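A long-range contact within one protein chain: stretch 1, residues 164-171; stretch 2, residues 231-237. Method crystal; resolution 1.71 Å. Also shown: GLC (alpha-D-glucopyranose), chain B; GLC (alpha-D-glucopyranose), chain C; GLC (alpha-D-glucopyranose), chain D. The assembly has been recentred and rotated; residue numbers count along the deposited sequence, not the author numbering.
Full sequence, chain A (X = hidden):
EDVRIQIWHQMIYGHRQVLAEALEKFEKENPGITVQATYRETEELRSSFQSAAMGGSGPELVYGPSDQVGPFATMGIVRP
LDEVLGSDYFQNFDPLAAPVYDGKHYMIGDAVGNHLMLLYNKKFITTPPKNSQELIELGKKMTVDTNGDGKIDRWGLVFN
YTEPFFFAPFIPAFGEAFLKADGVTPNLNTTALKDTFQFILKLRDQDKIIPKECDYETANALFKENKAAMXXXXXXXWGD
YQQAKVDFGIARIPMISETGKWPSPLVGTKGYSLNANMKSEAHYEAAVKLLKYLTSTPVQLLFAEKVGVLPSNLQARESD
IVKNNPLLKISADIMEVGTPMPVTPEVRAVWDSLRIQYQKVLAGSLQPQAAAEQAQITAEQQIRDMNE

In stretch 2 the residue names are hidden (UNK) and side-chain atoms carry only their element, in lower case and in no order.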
ATOM      1  N   PRO A 164      -2.304  -3.874  -9.722  1.00 11.89           N
ATOM      2  CA  PRO A 164      -1.850  -5.203  -9.285  1.00 12.38           C
ATOM      3  C   PRO A 164      -1.819  -5.395  -7.777  1.00 13.41           C
ATOM      4  O   PRO A 164      -2.087  -6.501  -7.294  1.00 12.72           O
ATOM      5  CB  PRO A 164      -0.442  -5.305  -9.894  1.00 15.52           C
ATOM      6  CG  PRO A 164      -0.480  -4.421 -11.069  1.00 19.20           C
ATOM      7  CD  PRO A 164      -1.409  -3.279 -10.729  1.00 13.57           C
ATOM      8  N   PHE A 165      -1.470  -4.356  -7.013  1.00 12.86           N
ATOM      9  CA  PHE A 165      -1.479  -4.492  -5.557  1.00 13.40           C
ATOM     10  C   PHE A 165      -2.819  -5.016  -5.062  1.00 12.33           C
ATOM     11  O   PHE A 165      -2.873  -5.789  -4.097  1.00 11.70           O
ATOM     12  CB  PHE A 165      -1.169  -3.139  -4.916  1.00 10.91           C
ATOM     13  CG  PHE A 165      -0.764  -3.219  -3.463  1.00 11.15           C
ATOM     14  CD1 PHE A 165       0.433  -3.822  -3.090  1.00 12.03           C
ATOM     15  CD2 PHE A 165      -1.571  -2.662  -2.482  1.00 13.24           C
ATOM     16  CE1 PHE A 165       0.836  -3.867  -1.750  1.00 12.02           C
ATOM     17  CE2 PHE A 165      -1.193  -2.703  -1.140  1.00 13.74           C
ATOM     18  CZ  PHE A 165       0.017  -3.317  -0.773  1.00 14.68           C
ATOM     19  N   PHE A 166      -3.904  -4.631  -5.731  1.00 12.93           N
ATOM     20  CA  PHE A 166      -5.238  -4.956  -5.244  1.00 10.24           C
ATOM     21  C   PHE A 166      -5.703  -6.348  -5.659  1.00 16.12           C
ATOM     22  O   PHE A 166      -6.611  -6.892  -5.016  1.00 15.55           O
ATOM     23  CB  PHE A 166      -6.220  -3.886  -5.712  1.00 11.28           C
ATOM     24  CG  PHE A 166      -6.034  -2.556  -5.021  1.00 13.72           C
ATOM     25  CD1 PHE A 166      -5.003  -1.696  -5.388  1.00 15.81           C
ATOM     26  CD2 PHE A 166      -6.885  -2.174  -3.990  1.00 13.51           C
ATOM     27  CE1 PHE A 166      -4.824  -0.472  -4.741  1.00 21.68           C
ATOM     28  CE2 PHE A 166      -6.711  -0.947  -3.340  1.00 12.46           C
ATOM     29  CZ  PHE A 166      -5.684  -0.104  -3.718  1.00 12.54           C
ATOM     30  N   PHE A 167      -5.108  -6.967  -6.687  1.00 14.82           N
ATOM     31  CA  PHE A 167      -5.434  -8.377  -6.902  1.00 12.97           C
ATOM     32  C   PHE A 167      -4.344  -9.328  -6.425  1.00 13.09           C
ATOM     33  O   PHE A 167      -4.592 -10.537  -6.349  1.00 11.85           O
ATOM     34  CB  PHE A 167      -5.822  -8.652  -8.381  1.00 14.84           C
ATOM     35  CG  PHE A 167      -4.734  -8.437  -9.405  1.00 13.22           C
ATOM     36  CD1 PHE A 167      -3.686  -9.350  -9.553  1.00 12.17           C
ATOM     37  CD2 PHE A 167      -4.811  -7.365 -10.284  1.00 15.50           C
ATOM     38  CE1 PHE A 167      -2.715  -9.165 -10.540  1.00 17.26           C
ATOM     39  CE2 PHE A 167      -3.844  -7.166 -11.268  1.00 17.91           C
ATOM     40  CZ  PHE A 167      -2.784  -8.073 -11.385  1.00 17.03           C
ATOM     41  N   ALA A 168      -3.173  -8.813  -6.047  1.00 12.62           N
ATOM     42  CA  ALA A 168      -2.117  -9.648  -5.479  1.00 10.76           C
ATOM     43  C   ALA A 168      -2.544 -10.545  -4.320  1.00 14.40           C
ATOM     44  O   ALA A 168      -2.058 -11.687  -4.257  1.00 12.87           O
ATOM     45  CB  ALA A 168      -0.957  -8.748  -5.031  1.00 13.05           C
ATOM     46  N   PRO A 169      -3.402 -10.125  -3.380  1.00 12.81           N
ATOM     47  CA  PRO A 169      -3.729 -11.030  -2.269  1.00 17.80           C
ATOM     48  C   PRO A 169      -4.383 -12.319  -2.729  1.00 10.97           C
ATOM     49  O   PRO A 169      -4.241 -13.347  -2.054  1.00 14.02           O
ATOM     50  CB  PRO A 169      -4.680 -10.195  -1.398  1.00 12.01           C
ATOM     51  CG  PRO A 169      -4.370  -8.768  -1.747  1.00 12.74           C
ATOM     52  CD  PRO A 169      -4.064  -8.814  -3.219  1.00 13.86           C
ATOM     53  N   PHE A 170      -5.093 -12.302  -3.858  1.00 12.09           N
ATOM     54  CA  PHE A 170      -5.795 -13.508  -4.300  1.00 13.41           C
ATOM     55  C   PHE A 170      -4.864 -14.545  -4.897  1.00 13.08           C
ATOM     56  O   PHE A 170      -5.201 -15.733  -4.903  1.00 14.62           O
ATOM     57  CB  PHE A 170      -6.870 -13.159  -5.333  1.00 15.41           C
ATOM     58  CG  PHE A 170      -7.892 -12.183  -4.822  1.00 13.11           C
ATOM     59  CD1 PHE A 170      -8.861 -12.584  -3.910  1.00 14.09           C
ATOM     60  CD2 PHE A 170      -7.874 -10.866  -5.240  1.00 15.49           C
ATOM     61  CE1 PHE A 170      -9.792 -11.676  -3.415  1.00 14.36           C
ATOM     62  CE2 PHE A 170      -8.805  -9.957  -4.755  1.00 17.70           C
ATOM     63  CZ  PHE A 170      -9.762 -10.364  -3.845  1.00 16.20           C
ATOM     64  N   ILE A 171      -3.715 -14.126  -5.408  1.00 14.18           N
ATOM     65  CA  ILE A 171      -2.852 -15.054  -6.138  1.00 15.31           C
ATOM     66  C   ILE A 171      -2.495 -16.258  -5.269  1.00 12.65           C
ATOM     67  O   ILE A 171      -2.765 -17.391  -5.692  1.00 13.36           O
ATOM     68  CB  ILE A 171      -1.607 -14.339  -6.686  1.00 14.30           C
ATOM     69  CG1 ILE A 171      -2.037 -13.248  -7.670  1.00 11.66           C
ATOM     70  CG2 ILE A 171      -0.687 -15.353  -7.363  1.00 17.29           C
ATOM     71  CD1 ILE A 171      -0.902 -12.273  -8.075  1.00 12.73           C
ATOM     72  N   UNK A 231     -15.812  -2.504   0.409  1.00 13.06           N
ATOM     73  CA  UNK A 231     -14.651  -1.917  -0.249  1.00 11.40           C
ATOM     74  C   UNK A 231     -13.446  -2.788   0.061  1.00 13.70           C
ATOM     75  O   UNK A 231     -13.376  -3.397   1.130  1.00 15.04           O
ATOM     76  c   UNK A 231     -13.064   0.181   0.084  1.00 13.05           C
ATOM     77  c   UNK A 231     -12.940   1.366   1.005  1.00 13.87           C
ATOM     78  c   UNK A 231     -14.435  -0.475   0.248  1.00 13.21           C
ATOM     79  c   UNK A 231     -12.905   0.619  -1.360  1.00 12.47           C
ATOM     80  N   UNK A 232     -12.493  -2.868  -0.871  1.00 12.60           N
ATOM     81  CA  UNK A 232     -11.173  -3.390  -0.533  1.00 10.45           C
ATOM     82  C   UNK A 232     -10.199  -2.222  -0.609  1.00 12.67           C
ATOM     83  O   UNK A 232     -10.080  -1.568  -1.652  1.00 14.03           O
ATOM     84  c   UNK A 232     -10.746  -4.555  -1.440  1.00 11.02           C
ATOM     85  c   UNK A 232     -11.651  -5.761  -1.171  1.00 12.58           C
ATOM     86  c   UNK A 232     -11.416  -6.939  -2.124  1.00 13.23           C
ATOM     87  c   UNK A 232      -9.270  -4.945  -1.139  1.00 11.23           C
ATOM     88  N   UNK A 233      -9.531  -1.937   0.506  1.00 12.07           N
ATOM     89  CA  UNK A 233      -8.605  -0.815   0.563  1.00 11.36           C
ATOM     90  C   UNK A 233      -7.656  -1.053   1.729  1.00 10.82           C
ATOM     91  O   UNK A 233      -7.808  -2.006   2.500  1.00 12.22           O
ATOM     92  n   UNK A 233      -9.274   2.848   0.003  1.00 15.57           N
ATOM     93  o   UNK A 233      -7.420   1.588  -0.243  1.00 14.14           O
ATOM     94  c   UNK A 233      -9.361   0.521   0.702  1.00 12.13           C
ATOM     95  c   UNK A 233      -8.599   1.703   0.117  1.00 15.44           C
ATOM     96  N   UNK A 234      -6.658  -0.173   1.848  1.00 11.26           N
ATOM     97  CA  UNK A 234      -5.582  -0.369   2.795  1.00  8.46           C
ATOM     98  C   UNK A 234      -5.743   0.475   4.060  1.00 12.06           C
ATOM     99  O   UNK A 234      -6.620   1.325   4.164  1.00 12.78           O
ATOM    100  N   UNK A 235      -4.868   0.215   5.035  1.00 13.75           N
ATOM    101  CA  UNK A 235      -4.986   0.932   6.306  1.00 10.02           C
ATOM    102  C   UNK A 235      -4.702   2.429   6.159  1.00 13.19           C
ATOM    103  O   UNK A 235      -5.110   3.210   7.026  1.00 13.52           O
ATOM    104  c   UNK A 235      -2.581   0.448   7.113  1.00 14.35           C
ATOM    105  o   UNK A 235      -1.810   0.352   8.095  1.00 14.85           O
ATOM    106  c   UNK A 235      -4.091   0.283   7.381  1.00 11.10           C
ATOM    107  o   UNK A 235      -2.166   0.662   5.952  1.00 14.65           O
ATOM    108  N   UNK A 236      -4.071   2.857   5.054  1.00 12.41           N
ATOM    109  CA  UNK A 236      -3.885   4.286   4.811  1.00 13.87           C
ATOM    110  C   UNK A 236      -5.207   5.025   4.658  1.00 15.96           C
ATOM    111  O   UNK A 236      -5.223   6.259   4.756  1.00 16.31           O
ATOM    112  c   UNK A 236      -3.398   2.592   1.757  1.00  9.95           C
ATOM    113  c   UNK A 236      -3.308   0.272   0.204  1.00 12.95           C
ATOM    114  c   UNK A 236      -3.061   4.518   3.532  1.00 14.46           C
ATOM    115  c   UNK A 236      -2.460   1.598   2.063  1.00 12.22           C
ATOM    116  c   UNK A 236      -4.231   1.239  -0.125  1.00 14.89           C
ATOM    117  c   UNK A 236      -4.733   4.388   1.571  1.00 16.07           C
ATOM    118  c   UNK A 236      -3.709   3.880   2.321  1.00 13.96           C
ATOM    119  n   UNK A 236      -5.073   3.502   0.572  1.00 17.55           N
ATOM    120  c   UNK A 236      -4.268   2.396   0.662  1.00 13.39           C
ATOM    121  c   UNK A 236      -2.426   0.439   1.278  1.00 11.97           C
ATOM    122  N   UNK A 237      -6.309   4.309   4.404  1.00 10.25           N
ATOM    123  CA  UNK A 237      -7.582   4.952   4.113  1.00 12.43           C
ATOM    124  C   UNK A 237      -8.463   5.137   5.341  1.00 12.91           C
ATOM    125  O   UNK A 237      -9.474   5.839   5.249  1.00 13.92           O
ATOM    126  c   UNK A 237      -8.347   4.151   3.048  1.00 12.33           C
ATOM    127  o   UNK A 237      -8.792   2.892   3.565  1.00 13.65           O
TER
HETATM  128  C1  GLC B   3       2.233  -1.076  -4.432  1.00 10.47           C
HETATM  129  C2  GLC B   3       3.756  -0.975  -4.544  1.00 10.75           C
HETATM  130  C3  GLC B   3       4.125  -0.275  -5.857  1.00 10.70           C
HETATM  131  C4  GLC B   3       3.513  -1.018  -7.032  1.00 10.69           C
HETATM  132  C5  GLC B   3       1.994  -1.141  -6.845  1.00  9.40           C
HETATM  133  C6  GLC B   3       1.405  -2.064  -7.906  1.00 11.77           C
HETATM  134  O2  GLC B   3       4.311  -0.273  -3.415  1.00 13.05           O
HETATM  135  O3  GLC B   3       5.560  -0.249  -6.018  1.00 11.62           O
HETATM  136  O4  GLC B   3       3.798  -0.296  -8.240  1.00 12.36           O
HETATM  137  O5  GLC B   3       1.729  -1.761  -5.582  1.00 12.56           O
HETATM  138  O6  GLC B   3      -0.036  -2.001  -7.935  1.00 12.72           O
HETATM  139  C1  GLC C   2      -0.996   2.053  -1.756  1.00 10.30           C
HETATM  140  C2  GLC C   2       0.202   1.332  -1.152  1.00  8.49           C
HETATM  141  C3  GLC C   2       1.310   1.083  -2.162  1.00  9.27           C
HETATM  142  C4  GLC C   2       0.697   0.389  -3.374  1.00 10.87           C
HETATM  143  C5  GLC C   2      -0.429   1.254  -3.934  1.00 13.95           C
HETATM  144  C6  GLC C   2      -1.073   0.599  -5.161  1.00 13.54           C
HETATM  145  O2  GLC C   2       0.686   2.128  -0.053  1.00 13.85           O
HETATM  146  O3  GLC C   2       2.301   0.234  -1.558  1.00 13.75           O
HETATM  147  O4  GLC C   2       1.685   0.233  -4.381  1.00 13.25           O
HETATM  148  O5  GLC C   2      -1.431   1.380  -2.930  1.00 12.81           O
HETATM  149  O6  GLC C   2      -1.867   1.569  -5.879  1.00 13.42           O
HETATM  150  C1  GLC D   1      -2.629   6.977  -1.056  1.00 22.37           C
HETATM  151  C2  GLC D   1      -1.739   6.342   0.018  1.00 16.36           C
HETATM  152  C3  GLC D   1      -0.832   5.274  -0.577  1.00 19.78           C
HETATM  153  C4  GLC D   1      -1.629   4.278  -1.420  1.00 20.13           C
HETATM  154  C5  GLC D   1      -2.490   5.022  -2.451  1.00 19.02           C
HETATM  155  C6  GLC D   1      -3.399   4.060  -3.215  1.00 28.57           C
HETATM  156  O1  GLC D   1      -1.819   7.747  -1.948  1.00 26.13           O
HETATM  157  O2  GLC D   1      -0.896   7.332   0.614  1.00 17.97           O
HETATM  158  O3  GLC D   1      -0.126   4.616   0.498  1.00 16.06           O
HETATM  159  O4  GLC D   1      -0.686   3.398  -2.064  1.00 15.10           O
HETATM  160  O5  GLC D   1      -3.342   5.975  -1.804  1.00 23.82           O
HETATM  161  O6  GLC D   1      -4.076   4.753  -4.274  1.00 27.69           O

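Position 231 carries four side-chain carbons and no heteroatom, with the fork at the second carbon. It lies on a strand and its side chain stays out of reach of stretch 1. A chain that branches one carbon beyond CB is Leu 231.

Position 232 also has four carbons, but here the fork comes at the first, and one arm runs two carbons long. Its CA-to-CB bond points toward stretch 1, the end of the long arm meets the ring of Phe 170, and the backbone O of position 232 sits 3.8 Å from CE2 of Phe 166, near the ring plane. Branching at CB with unequal arms gives Ile 232. Its CD1 lies 4.2 Å from CZ of Phe 170, at the edge of that ring.

Position 233 shows two carbons, the second bearing one oxygen and one nitrogen. Its CA-to-CB bond points away from stretch 1, yet the end of the side chain comes near the edge of the Phe 166 ring. This short amide is Asn 233. Its OD1 comes 4.1 Å from CE2 of Phe 166, and Asn 233 OD1 also accepts a hydrogen bond from the backbone N of position 234 at 2.8 Å.

Position 234 has no side-chain atoms at all, so it is Gly 234. A CB here would point toward stretch 1 and would clash with position 236.

Position 235 has two carbons, the second carrying two oxygens, a carboxylate out of reach of stretch 1: Asp 235.

Position 236 has one carbon leading into fused five- and six-membered rings that hold eight carbons and one nitrogen. The edge of this ring system meets Phe 165 and Phe 166. It is the indole of Trp 236: CH2 lies 3.9 Å from CE2 of Phe 165, and CZ2 lies 4.1 Å from CZ of Phe 166. A CB on Gly 234 would lie 2.1 Å from Trp 236 CZ3; the bare backbone leaves that ring its space.

Position 237 has one carbon and one oxygen and does not touch stretch 1: Ser 237. Its OG donates to O of Gly 234 at 2.7 Å, and Ser 237 N to the same O at 3.0 Å, tying down the turn.

The contact works mainly by apolar packing, with two oxygens of the strand at the edge of Phe 166 and no hydrogen bond between the stretches. Three phenylalanines meet a strand and the turn after it. The indole divides its surfaces: its edge meets Phe 165 and Phe 166, while glucose of chains C and D lies over a face, Trp 236 CH2 being 3.5 Å from C1 of the chain C glucose.

Stretch 2 (231-237) LINGDWS
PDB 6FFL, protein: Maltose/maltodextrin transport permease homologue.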